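Local atomic coordinates of nuclear receptor subfamily 1 group I member 3 (Mus musculus, PDB entry 1XNX), a protein that binds DNA response elements as a heterodimer with RXR and activates transcription of genes under retinoic acid and xenobiotic control. Residues 48-53 and 128-133; 60-65 and 137-142; 113-118 and 155-160; 35-40 and 74-79. All blocks are in the same frame, centred on the assembly; numbering follows the deposited sequence.

Contact 1: residues 48-53 and 128-133; sequences YLFMHH and GPLCYK. With ATE (16,17-androstene-3-ol), chain C.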
# COMPACT_ATOMS: atom_id res chain seq x y z
N TYR A 48 8.91 13.64 17.07
CA TYR A 48 9.34 13.02 15.81
C TYR A 48 8.36 11.97 15.29
O TYR A 48 8.39 11.61 14.10
CB TYR A 48 10.75 12.41 15.93
CG TYR A 48 10.96 11.53 17.15
CD1 TYR A 48 10.62 10.17 17.13
CD2 TYR A 48 11.50 12.06 18.32
CE1 TYR A 48 10.81 9.36 18.27
CE2 TYR A 48 11.69 11.27 19.45
CZ TYR A 48 11.34 9.93 19.43
OH TYR A 48 11.55 9.17 20.56
N LEU A 49 7.48 11.48 16.16
CA LEU A 49 6.50 10.50 15.73
C LEU A 49 5.55 11.12 14.71
O LEU A 49 4.91 10.40 13.93
CB LEU A 49 5.70 9.99 16.93
CG LEU A 49 6.03 8.62 17.54
CD1 LEU A 49 7.50 8.23 17.36
CD2 LEU A 49 5.67 8.66 19.01
N PHE A 50 5.46 12.45 14.71
CA PHE A 50 4.59 13.16 13.78
C PHE A 50 5.18 13.31 12.38
O PHE A 50 4.47 13.71 11.45
CB PHE A 50 4.25 14.56 14.28
CG PHE A 50 3.30 14.59 15.43
CD1 PHE A 50 3.76 14.47 16.75
CD2 PHE A 50 1.94 14.80 15.22
CE1 PHE A 50 2.87 14.56 17.83
CE2 PHE A 50 1.05 14.89 16.28
CZ PHE A 50 1.52 14.77 17.59
N MET A 51 6.47 13.00 12.22
CA MET A 51 7.12 13.12 10.92
C MET A 51 7.19 11.79 10.20
O MET A 51 7.56 10.78 10.79
CB MET A 51 8.54 13.66 11.10
CG MET A 51 8.63 15.03 11.76
SD MET A 51 10.37 15.52 12.00
CE MET A 51 10.74 16.22 10.41
N HIS A 52 6.85 11.78 8.91
CA HIS A 52 6.90 10.52 8.18
C HIS A 52 8.26 10.33 7.56
O HIS A 52 8.71 9.20 7.36
CB HIS A 52 5.82 10.45 7.10
CG HIS A 52 6.12 11.28 5.88
ND1 HIS A 52 6.13 12.66 5.90
CD2 HIS A 52 6.43 10.91 4.61
CE1 HIS A 52 6.42 13.11 4.70
NE2 HIS A 52 6.61 12.07 3.90
N HIS A 53 8.92 11.43 7.24
CA HIS A 53 10.24 11.38 6.63
C HIS A 53 11.26 11.97 7.59
O HIS A 53 11.29 13.19 7.81
CB HIS A 53 10.25 12.17 5.32
CG HIS A 53 11.52 12.02 4.55
ND1 HIS A 53 11.77 10.93 3.75
CD2 HIS A 53 12.62 12.81 4.48
CE1 HIS A 53 12.98 11.05 3.22
NE2 HIS A 53 13.51 12.18 3.64
N GLY A 128 -3.41 7.91 12.71
CA GLY A 128 -3.77 9.31 12.89
C GLY A 128 -2.68 10.12 12.24
O GLY A 128 -2.25 9.82 11.12
N PRO A 129 -2.19 11.16 12.93
CA PRO A 129 -1.11 12.03 12.44
C PRO A 129 0.26 11.46 12.80
O PRO A 129 1.28 12.11 12.66
CB PRO A 129 -1.38 13.33 13.17
CG PRO A 129 -1.84 12.84 14.52
CD PRO A 129 -2.81 11.74 14.14
N LEU A 130 0.27 10.22 13.28
CA LEU A 130 1.51 9.57 13.70
C LEU A 130 2.07 8.59 12.68
O LEU A 130 1.34 7.98 11.92
CB LEU A 130 1.27 8.85 15.04
CG LEU A 130 1.68 9.58 16.32
CD1 LEU A 130 1.56 11.08 16.15
CD2 LEU A 130 0.83 9.08 17.48
N CYS A 131 3.39 8.45 12.66
CA CYS A 131 4.01 7.52 11.72
C CYS A 131 5.04 6.65 12.45
O CYS A 131 6.13 7.12 12.79
CB CYS A 131 4.67 8.28 10.57
SG CYS A 131 5.52 7.19 9.42
N TYR A 132 4.70 5.39 12.69
CA TYR A 132 5.62 4.51 13.38
C TYR A 132 6.60 3.79 12.46
O TYR A 132 6.23 3.31 11.39
CB TYR A 132 4.84 3.48 14.21
CG TYR A 132 4.00 4.10 15.32
CD1 TYR A 132 2.61 4.16 15.21
CD2 TYR A 132 4.60 4.61 16.47
CE1 TYR A 132 1.83 4.72 16.22
CE2 TYR A 132 3.83 5.17 17.50
CZ TYR A 132 2.45 5.22 17.36
OH TYR A 132 1.67 5.74 18.37
N LYS A 133 7.85 3.73 12.90
CA LYS A 133 8.91 3.08 12.16
C LYS A 133 9.52 2.04 13.08
O LYS A 133 9.55 2.23 14.30
CB LYS A 133 9.97 4.09 11.76
CG LYS A 133 9.43 5.27 10.96
CD LYS A 133 10.49 6.32 10.77
CE LYS A 133 10.01 7.39 9.82
NZ LYS A 133 9.52 6.76 8.57
O1 ATE C . 2.31 -3.89 21.32
C3 ATE C . 3.38 -3.10 21.84
C2 ATE C . 3.04 -1.64 21.48
C1 ATE C . 3.30 -1.32 20.00
C4 ATE C . 4.63 -3.77 21.24
C5 ATE C . 4.77 -3.41 19.74
C6 ATE C . 6.05 -4.07 19.19
C10 ATE C . 4.63 -1.87 19.39
C19 ATE C . 5.78 -1.07 20.11
C9 ATE C . 4.79 -1.56 17.86
C11 ATE C . 4.66 -0.07 17.45
C8 ATE C . 6.13 -2.24 17.35
C7 ATE C . 6.28 -3.74 17.71
C14 ATE C . 6.33 -1.95 15.83
C15 ATE C . 7.52 -2.49 15.03
C13 ATE C . 6.19 -0.45 15.41
C12 ATE C . 4.89 0.20 15.95
C18 ATE C . 7.38 0.45 15.88
C17 ATE C . 6.47 -0.70 13.94
C16 ATE C . 7.18 -1.82 13.71

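Contact 2: residues 60-65 and 137-142; sequences GPVLPL and AVHAGF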
# COMPACT_ATOMS: atom_id res chain seq x y z
N GLY A 60 16.74 11.44 21.04
CA GLY A 60 16.97 11.78 22.43
C GLY A 60 16.46 10.78 23.46
O GLY A 60 16.57 9.57 23.26
N PRO A 61 15.89 11.27 24.58
CA PRO A 61 15.36 10.47 25.68
C PRO A 61 14.41 9.33 25.33
O PRO A 61 13.51 9.47 24.51
CB PRO A 61 14.69 11.52 26.58
CG PRO A 61 14.32 12.60 25.63
CD PRO A 61 15.56 12.69 24.79
N VAL A 62 14.63 8.19 25.99
CA VAL A 62 13.82 7.01 25.77
C VAL A 62 12.52 7.00 26.57
O VAL A 62 11.47 6.67 26.03
CB VAL A 62 14.61 5.74 26.14
CG1 VAL A 62 13.71 4.54 26.04
CG2 VAL A 62 15.81 5.59 25.23
N LEU A 63 12.59 7.37 27.84
CA LEU A 63 11.42 7.37 28.72
C LEU A 63 10.12 7.76 28.03
O LEU A 63 9.19 6.95 27.95
CB LEU A 63 11.64 8.29 29.91
CG LEU A 63 11.22 7.78 31.30
CD1 LEU A 63 10.85 8.98 32.14
CD2 LEU A 63 10.05 6.81 31.21
N PRO A 64 10.01 9.01 27.54
CA PRO A 64 8.76 9.39 26.87
C PRO A 64 8.36 8.41 25.76
O PRO A 64 7.22 7.96 25.73
CB PRO A 64 9.04 10.82 26.37
CG PRO A 64 10.51 10.89 26.27
CD PRO A 64 10.99 10.12 27.48
N LEU A 65 9.28 8.08 24.86
CA LEU A 65 8.96 7.14 23.79
C LEU A 65 8.50 5.80 24.38
O LEU A 65 7.48 5.22 23.97
CB LEU A 65 10.18 6.88 22.91
CG LEU A 65 9.95 5.84 21.82
CD1 LEU A 65 8.73 6.22 20.98
CD2 LEU A 65 11.19 5.73 20.95
N ALA A 137 10.90 1.45 17.72
CA ALA A 137 10.77 0.38 18.70
C ALA A 137 12.18 -0.03 19.13
O ALA A 137 12.41 -0.40 20.28
CB ALA A 137 10.01 -0.81 18.10
N VAL A 138 13.12 0.04 18.18
CA VAL A 138 14.51 -0.29 18.48
C VAL A 138 15.01 0.64 19.58
O VAL A 138 15.56 0.19 20.58
CB VAL A 138 15.41 -0.12 17.23
CG1 VAL A 138 16.85 -0.41 17.59
CG2 VAL A 138 14.93 -1.04 16.10
N HIS A 139 14.79 1.93 19.38
CA HIS A 139 15.19 2.97 20.32
C HIS A 139 14.54 2.79 21.69
O HIS A 139 15.04 3.32 22.69
CB HIS A 139 14.78 4.34 19.75
CG HIS A 139 15.35 5.50 20.50
ND1 HIS A 139 16.67 5.87 20.41
CD2 HIS A 139 14.78 6.36 21.37
CE1 HIS A 139 16.89 6.92 21.19
NE2 HIS A 139 15.76 7.24 21.78
N ALA A 140 13.42 2.06 21.75
CA ALA A 140 12.72 1.81 23.02
C ALA A 140 13.26 0.56 23.72
O ALA A 140 12.79 0.19 24.81
CB ALA A 140 11.23 1.65 22.77
N GLY A 141 14.24 -0.10 23.11
CA GLY A 141 14.80 -1.27 23.75
C GLY A 141 14.24 -2.62 23.33
O GLY A 141 14.57 -3.65 23.92
N PHE A 142 13.37 -2.63 22.32
CA PHE A 142 12.83 -3.90 21.86
C PHE A 142 13.94 -4.64 21.08
O PHE A 142 14.76 -4.02 20.39
CB PHE A 142 11.58 -3.68 21.01
CG PHE A 142 10.36 -3.30 21.81
CD1 PHE A 142 10.02 -1.96 22.00
CD2 PHE A 142 9.58 -4.29 22.41
CE1 PHE A 142 8.90 -1.60 22.77
CE2 PHE A 142 8.47 -3.95 23.19
CZ PHE A 142 8.12 -2.60 23.37

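Contact 3: residues 113-118 and 155-160; sequences SLNTTF and KNLKGL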
# COMPACT_ATOMS: atom_id res chain seq x y z
N SER A 113 -5.09 -6.33 14.04
CA SER A 113 -5.83 -5.08 13.89
C SER A 113 -4.90 -3.98 13.42
O SER A 113 -5.24 -3.17 12.55
CB SER A 113 -6.46 -4.67 15.22
OG SER A 113 -7.49 -5.58 15.59
N LEU A 114 -3.70 -3.95 13.99
CA LEU A 114 -2.72 -2.93 13.65
C LEU A 114 -2.27 -2.99 12.18
O LEU A 114 -1.96 -1.96 11.59
CB LEU A 114 -1.51 -3.06 14.57
CG LEU A 114 -0.84 -1.77 15.04
CD1 LEU A 114 0.63 -2.05 15.36
CD2 LEU A 114 -0.95 -0.70 13.97
N ASN A 115 -2.22 -4.19 11.60
CA ASN A 115 -1.78 -4.35 10.21
C ASN A 115 -2.66 -3.51 9.30
O ASN A 115 -2.34 -3.25 8.14
CB ASN A 115 -1.87 -5.82 9.78
CG ASN A 115 -1.21 -6.07 8.41
OD1 ASN A 115 -0.03 -5.77 8.22
ND2 ASN A 115 -1.98 -6.60 7.47
N THR A 116 -3.78 -3.09 9.86
CA THR A 116 -4.77 -2.29 9.16
C THR A 116 -4.27 -0.90 8.80
O THR A 116 -4.79 -0.27 7.89
CB THR A 116 -6.04 -2.21 10.01
OG1 THR A 116 -6.87 -3.34 9.70
CG2 THR A 116 -6.79 -0.92 9.80
N THR A 117 -3.25 -0.44 9.52
CA THR A 117 -2.68 0.88 9.29
C THR A 117 -1.31 0.75 8.67
O THR A 117 -0.62 1.75 8.47
CB THR A 117 -2.51 1.66 10.62
OG1 THR A 117 -1.46 1.06 11.39
CG2 THR A 117 -3.80 1.64 11.45
N PHE A 118 -0.90 -0.47 8.36
CA PHE A 118 0.42 -0.72 7.80
C PHE A 118 0.54 -0.45 6.31
O PHE A 118 -0.31 -0.88 5.53
CB PHE A 118 0.85 -2.17 8.08
CG PHE A 118 2.27 -2.48 7.68
CD1 PHE A 118 3.34 -1.96 8.40
CD2 PHE A 118 2.53 -3.28 6.57
CE1 PHE A 118 4.66 -2.25 8.02
CE2 PHE A 118 3.84 -3.57 6.18
CZ PHE A 118 4.90 -3.06 6.91
N LYS A 155 4.32 -7.48 6.83
CA LYS A 155 4.56 -7.38 5.40
C LYS A 155 3.82 -8.54 4.72
O LYS A 155 3.10 -8.34 3.73
CB LYS A 155 6.05 -7.46 5.09
CG LYS A 155 6.89 -6.36 5.74
CD LYS A 155 8.37 -6.53 5.40
CE LYS A 155 8.59 -6.49 3.89
NZ LYS A 155 9.85 -7.17 3.47
N ASN A 156 4.00 -9.74 5.26
CA ASN A 156 3.35 -10.91 4.70
C ASN A 156 1.83 -10.75 4.66
O ASN A 156 1.18 -11.04 3.65
CB ASN A 156 3.72 -12.14 5.53
CG ASN A 156 5.12 -12.62 5.26
OD1 ASN A 156 5.76 -13.21 6.13
ND2 ASN A 156 5.61 -12.39 4.04
N LEU A 157 1.25 -10.27 5.76
CA LEU A 157 -0.19 -10.10 5.83
C LEU A 157 -0.72 -8.95 4.97
O LEU A 157 -1.83 -9.04 4.43
CB LEU A 157 -0.64 -9.90 7.29
CG LEU A 157 -2.15 -9.85 7.54
CD1 LEU A 157 -2.81 -11.09 6.96
CD2 LEU A 157 -2.43 -9.76 9.02
N LYS A 158 0.05 -7.88 4.81
CA LYS A 158 -0.44 -6.78 4.00
C LYS A 158 -0.46 -7.17 2.54
O LYS A 158 -1.35 -6.79 1.79
CB LYS A 158 0.41 -5.53 4.17
CG LYS A 158 -0.32 -4.27 3.76
CD LYS A 158 -1.51 -4.04 4.68
CE LYS A 158 -2.21 -2.73 4.38
NZ LYS A 158 -3.24 -2.41 5.42
N GLY A 159 0.56 -7.93 2.15
CA GLY A 159 0.66 -8.37 0.78
C GLY A 159 -0.55 -9.15 0.31
O GLY A 159 -0.72 -9.33 -0.90
N LEU A 160 -1.39 -9.60 1.23
CA LEU A 160 -2.58 -10.37 0.86
C LEU A 160 -3.79 -9.50 0.49
O LEU A 160 -4.83 -10.01 0.11
CB LEU A 160 -2.95 -11.34 1.99
CG LEU A 160 -1.87 -12.37 2.32
CD1 LEU A 160 -2.29 -13.20 3.51
CD2 LEU A 160 -1.62 -13.25 1.10

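Contact 4: residues 35-40 and 74-79; sequences PLFDQF and TFMVQQ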
# COMPACT_ATOMS: atom_id res chain seq x y z
N PRO A 35 -11.74 2.95 15.41
CA PRO A 35 -11.45 4.32 15.85
C PRO A 35 -10.21 4.40 16.75
O PRO A 35 -9.69 5.49 17.00
CB PRO A 35 -12.73 4.72 16.61
CG PRO A 35 -13.71 3.58 16.39
CD PRO A 35 -12.85 2.38 16.19
N LEU A 36 -9.76 3.23 17.22
CA LEU A 36 -8.60 3.05 18.11
C LEU A 36 -7.33 3.79 17.67
O LEU A 36 -6.90 4.75 18.31
CB LEU A 36 -8.34 1.53 18.27
CG LEU A 36 -7.25 0.74 19.01
CD1 LEU A 36 -7.73 -0.66 19.33
CD2 LEU A 36 -6.03 0.59 18.13
N PHE A 37 -6.74 3.36 16.56
CA PHE A 37 -5.51 3.97 16.05
C PHE A 37 -5.41 5.49 16.00
O PHE A 37 -4.33 6.05 16.15
CB PHE A 37 -5.21 3.38 14.66
CG PHE A 37 -5.31 1.89 14.62
CD1 PHE A 37 -6.46 1.27 14.12
CD2 PHE A 37 -4.30 1.09 15.14
CE1 PHE A 37 -6.60 -0.11 14.14
CE2 PHE A 37 -4.43 -0.29 15.17
CZ PHE A 37 -5.59 -0.89 14.67
N ASP A 38 -6.54 6.17 15.80
CA ASP A 38 -6.54 7.63 15.74
C ASP A 38 -6.53 8.30 17.12
O ASP A 38 -6.59 9.52 17.22
CB ASP A 38 -7.74 8.13 14.94
CG ASP A 38 -7.46 8.22 13.46
OD1 ASP A 38 -6.61 7.46 12.97
OD2 ASP A 38 -8.09 9.06 12.78
N GLN A 39 -6.46 7.51 18.18
CA GLN A 39 -6.46 8.07 19.53
C GLN A 39 -5.08 8.06 20.15
O GLN A 39 -4.89 8.60 21.24
CB GLN A 39 -7.42 7.28 20.43
CG GLN A 39 -8.86 7.27 19.96
CD GLN A 39 -9.37 8.66 19.64
OE1 GLN A 39 -9.36 9.55 20.49
NE2 GLN A 39 -9.80 8.85 18.40
N PHE A 40 -4.12 7.45 19.47
CA PHE A 40 -2.76 7.36 19.99
C PHE A 40 -2.15 8.71 20.33
O PHE A 40 -1.45 8.84 21.34
CB PHE A 40 -1.87 6.63 18.98
CG PHE A 40 -2.25 5.18 18.76
CD1 PHE A 40 -1.62 4.43 17.77
CD2 PHE A 40 -3.21 4.56 19.57
CE1 PHE A 40 -1.93 3.08 17.59
CE2 PHE A 40 -3.53 3.21 19.40
CZ PHE A 40 -2.90 2.47 18.41
N THR A 74 -1.65 -0.54 26.22
CA THR A 74 -2.70 -0.78 27.19
C THR A 74 -4.04 -0.38 26.56
O THR A 74 -5.05 -1.07 26.73
CB THR A 74 -2.46 0.03 28.49
OG1 THR A 74 -1.30 -0.48 29.15
CG2 THR A 74 -3.66 -0.03 29.42
N PHE A 75 -4.04 0.72 25.81
CA PHE A 75 -5.26 1.20 25.19
C PHE A 75 -5.78 0.21 24.14
O PHE A 75 -6.98 -0.03 24.05
CB PHE A 75 -5.04 2.57 24.55
CG PHE A 75 -6.28 3.18 23.99
CD1 PHE A 75 -6.27 3.81 22.74
CD2 PHE A 75 -7.49 3.13 24.71
CE1 PHE A 75 -7.45 4.39 22.21
CE2 PHE A 75 -8.67 3.71 24.19
CZ PHE A 75 -8.65 4.33 22.94
N MET A 76 -4.88 -0.37 23.35
CA MET A 76 -5.31 -1.32 22.34
C MET A 76 -5.88 -2.59 23.00
O MET A 76 -6.88 -3.14 22.55
CB MET A 76 -4.16 -1.69 21.42
CG MET A 76 -3.73 -0.60 20.44
SD MET A 76 -2.30 -1.13 19.44
CE MET A 76 -3.15 -1.93 18.10
N VAL A 77 -5.24 -3.03 24.07
CA VAL A 77 -5.70 -4.24 24.76
C VAL A 77 -7.05 -3.99 25.40
O VAL A 77 -7.87 -4.90 25.51
CB VAL A 77 -4.69 -4.70 25.84
CG1 VAL A 77 -5.21 -5.95 26.54
CG2 VAL A 77 -3.34 -4.97 25.20
N GLN A 78 -7.29 -2.75 25.82
CA GLN A 78 -8.56 -2.40 26.44
C GLN A 78 -9.67 -2.48 25.40
O GLN A 78 -10.65 -3.21 25.54
CB GLN A 78 -8.47 -1.00 27.01
CG GLN A 78 -9.78 -0.41 27.47
CD GLN A 78 -9.63 1.04 27.86
OE1 GLN A 78 -8.77 1.38 28.69
NE2 GLN A 78 -10.44 1.90 27.27
N GLN A 79 -9.50 -1.70 24.34
CA GLN A 79 -10.47 -1.67 23.25
C GLN A 79 -10.75 -3.07 22.75
O GLN A 79 -11.90 -3.45 22.52
CB GLN A 79 -9.92 -0.80 22.12
CG GLN A 79 -9.72 0.62 22.56
CD GLN A 79 -11.02 1.23 23.01
OE1 GLN A 79 -11.95 1.33 22.22
NE2 GLN A 79 -11.10 1.63 24.28

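Contact 1: residues 48-53 and 128-133
Leu49 O and Cys131 N join the two backbones where a short 3-10 turn, residues 48-50, meets strand 130-132, an outermost strand of the small antiparallel sheet in this nuclear-receptor ligand-binding domain. The bond is 2.8 Å from Cys131 N to Leu49 O, so the loop occupies a main-chain donor of the edge strand. Beside this bond, Leu130 sets its CD1 methyl over the centre of the Phe50 ring, 3.7 Å from the centroid, a CH-pi contact that a flat aromatic can offer. Pro129 runs alongside the same ring, its CG 4.0 Å from Phe50 CE2. Leu49, with branched apolar bulk, fills the space between Leu130 and Tyr132, its CG 4.1 Å from Tyr132 CE2. Tyr132 itself serves the pocket: its CB lies 3.7 Å from C12 of the androstenol, and its hydroxyl is hydrogen-bonded to His68. Cys131 is small enough to sit close under the loop; with SG anti to the backbone N (chi1 177°), the sulfur rests 3.8 Å from His52 CA. Lys133 adds a second tie, its NZ donating to His52 O at 2.8 Å. An alanine in its place would probably leave His52 O without this donor and the loop less firmly tied to the strand. The lysine chain is extended as far as CE, and a turn at its last bond (chi4 -53°) places NZ.

Contact 2: residues 60-65 and 137-142
His139 reaches across to Gly60, Val62 and Leu65, and its imidazole is the centre of the packed part of this contact. CG stands anti to the backbone N (chi1 -169°), which carries it off the end of helix 134-139 on the side of residues 60-65. There NE2 donates to Gly60 O at 2.9 Å, with the oxygen in the plane of the imidazole; the N-H...O angle of 143° makes the bond somewhat bent. Histidine suits the place because one flat group provides both a polar tip and carbon atoms for packing. Leu65 uses the latter: its CD2 comes to the ring edge, 3.7 Å from His139 CD2. Val62 crosses the ring obliquely, CG2 lying 3.8 Å from His139 NE2 and 3.5 Å from His139 O. Gly60 and Pro61 are themselves exposed, so the bonded end of the ring lies at the solvent side. Toward Ala140 the fit is looser: Leu65 CD2 is 4.5 Å from Ala140 CB, and Val62 CG1 is 4.2 Å from Ala140 CA. Gly60 and Gly141 both have positive phi, which favours a residue without CB. Deeper in, Ala137 touches the bound androstenol and Phe142 packs on Phe69 and Leu241. The turn at Gly141, where Phe142 N returns to Ala137 O and Gly141 N to Val138 O, is a Schellman motif, closing a short helix that lines the pocket of a nuclear-receptor ligand-binding domain.

Contact 3: residues 113-118 and 155-160
Lys158 supplies the polar link between the segments, its NZ donating to Asn115 O at 3.0 Å. The ammonium lies in the carbonyl plane, with a C=O...N angle of 147°. Asn115 O also accepts from Phe118 N, so two donors grip it. The charge arrives close to the carbonyl end of helix 95-114, and such a helix end is likely to favour a positive charge. To get there the lysine chain bends at chi2 (64°), which swings CD off the line of CB and CG. Within 113-118, Thr117 OG1 adds a bond to Leu114 O, helping to shape the turn by which helix 95-114 passes into strand 118-119 of the sheet in this ligand-binding domain. Apolar contacts make up the rest. Phe118 turns its ring edge to the lysine stem: Lys158 CB lies near the ring plane, 3.9 Å from Phe118 CD2, the two side chains running past each other in opposite directions. Lys155 contributes its aliphatic part, CG standing 4.0 Å from Phe118 CZ. Long methylene chains suit both lysines, since each can pack on an aromatic and still send its amine elsewhere. Leu157 brings a methyl to the stem of Asn115, with CD2 4.1 Å from Asn115 CB, and its other neighbours include Leu220 and Tyr167.

Contact 4: residues 35-40 and 74-79
Met76 and Leu36 lie at the heart of the packing between the long helix 62-85 and the 35-40 part of the loop that follows helix 16-32, inside the helical ligand-binding domain. Met76 is flexible and slender enough to slip among three loop side chains, crossing each at about a right angle. Leu36 CD2 meets it at CG, 3.5 Å away. The sulfur makes an oblique Met-aromatic contact with Phe40, SD lying 5.0 Å from the ring centroid and nearest to CZ. A bend at chi3 (88°) then turns the terminal methyl to Phe37, with CE 3.6 Å from Phe37 CE2. Leu36 has a second branch for the helix, CD1 touching Gln79 CB at 3.5 Å, while its CD2 also sits over one face of Phe37, toward the rim. An alanine in place of Leu36 would remove both branches, probably opening a gap between the loop and helix 62-85 beside Met76 and Gln79 and leaving that face of Phe37 without CD2. At the outer end Phe75 lies against the aliphatic stem of Gln39, whose CB is 3.4 Å from Phe75 CE1; glutamine suits this place, since its methylenes pack while its amide leads away. Beyond the two segments, Phe75 meets the Phe43 ring, Met76 and Phe37 both press on Leu114 of helix 95-114, and Phe40 rests on Leu130 and Tyr132 of strand 130-132.

All four contacts belong to one ligand-binding domain. Along the chain, contact 4 closes before contact 3 opens, whereas every other pair of contacts interleaves. Contacts 2 and 4 share helix 62-85, about 20 Å apart between centres. Contacts 1 and 2 lie about 15 Å apart and touch where Tyr48 meets Leu65; strand 130-132 leads from one toward helix 134-139 of the other. Contact 4 is a junction: it touches both contact 1 and contact 3, the latter also through Phe37 and Thr117, each centre about 17 Å away. Contacts 2 and 3, about 24 Å apart, do not touch. Together they join loop, sheet and helices around the androstenol site, and contacts 1 and 3 also face the second subunit.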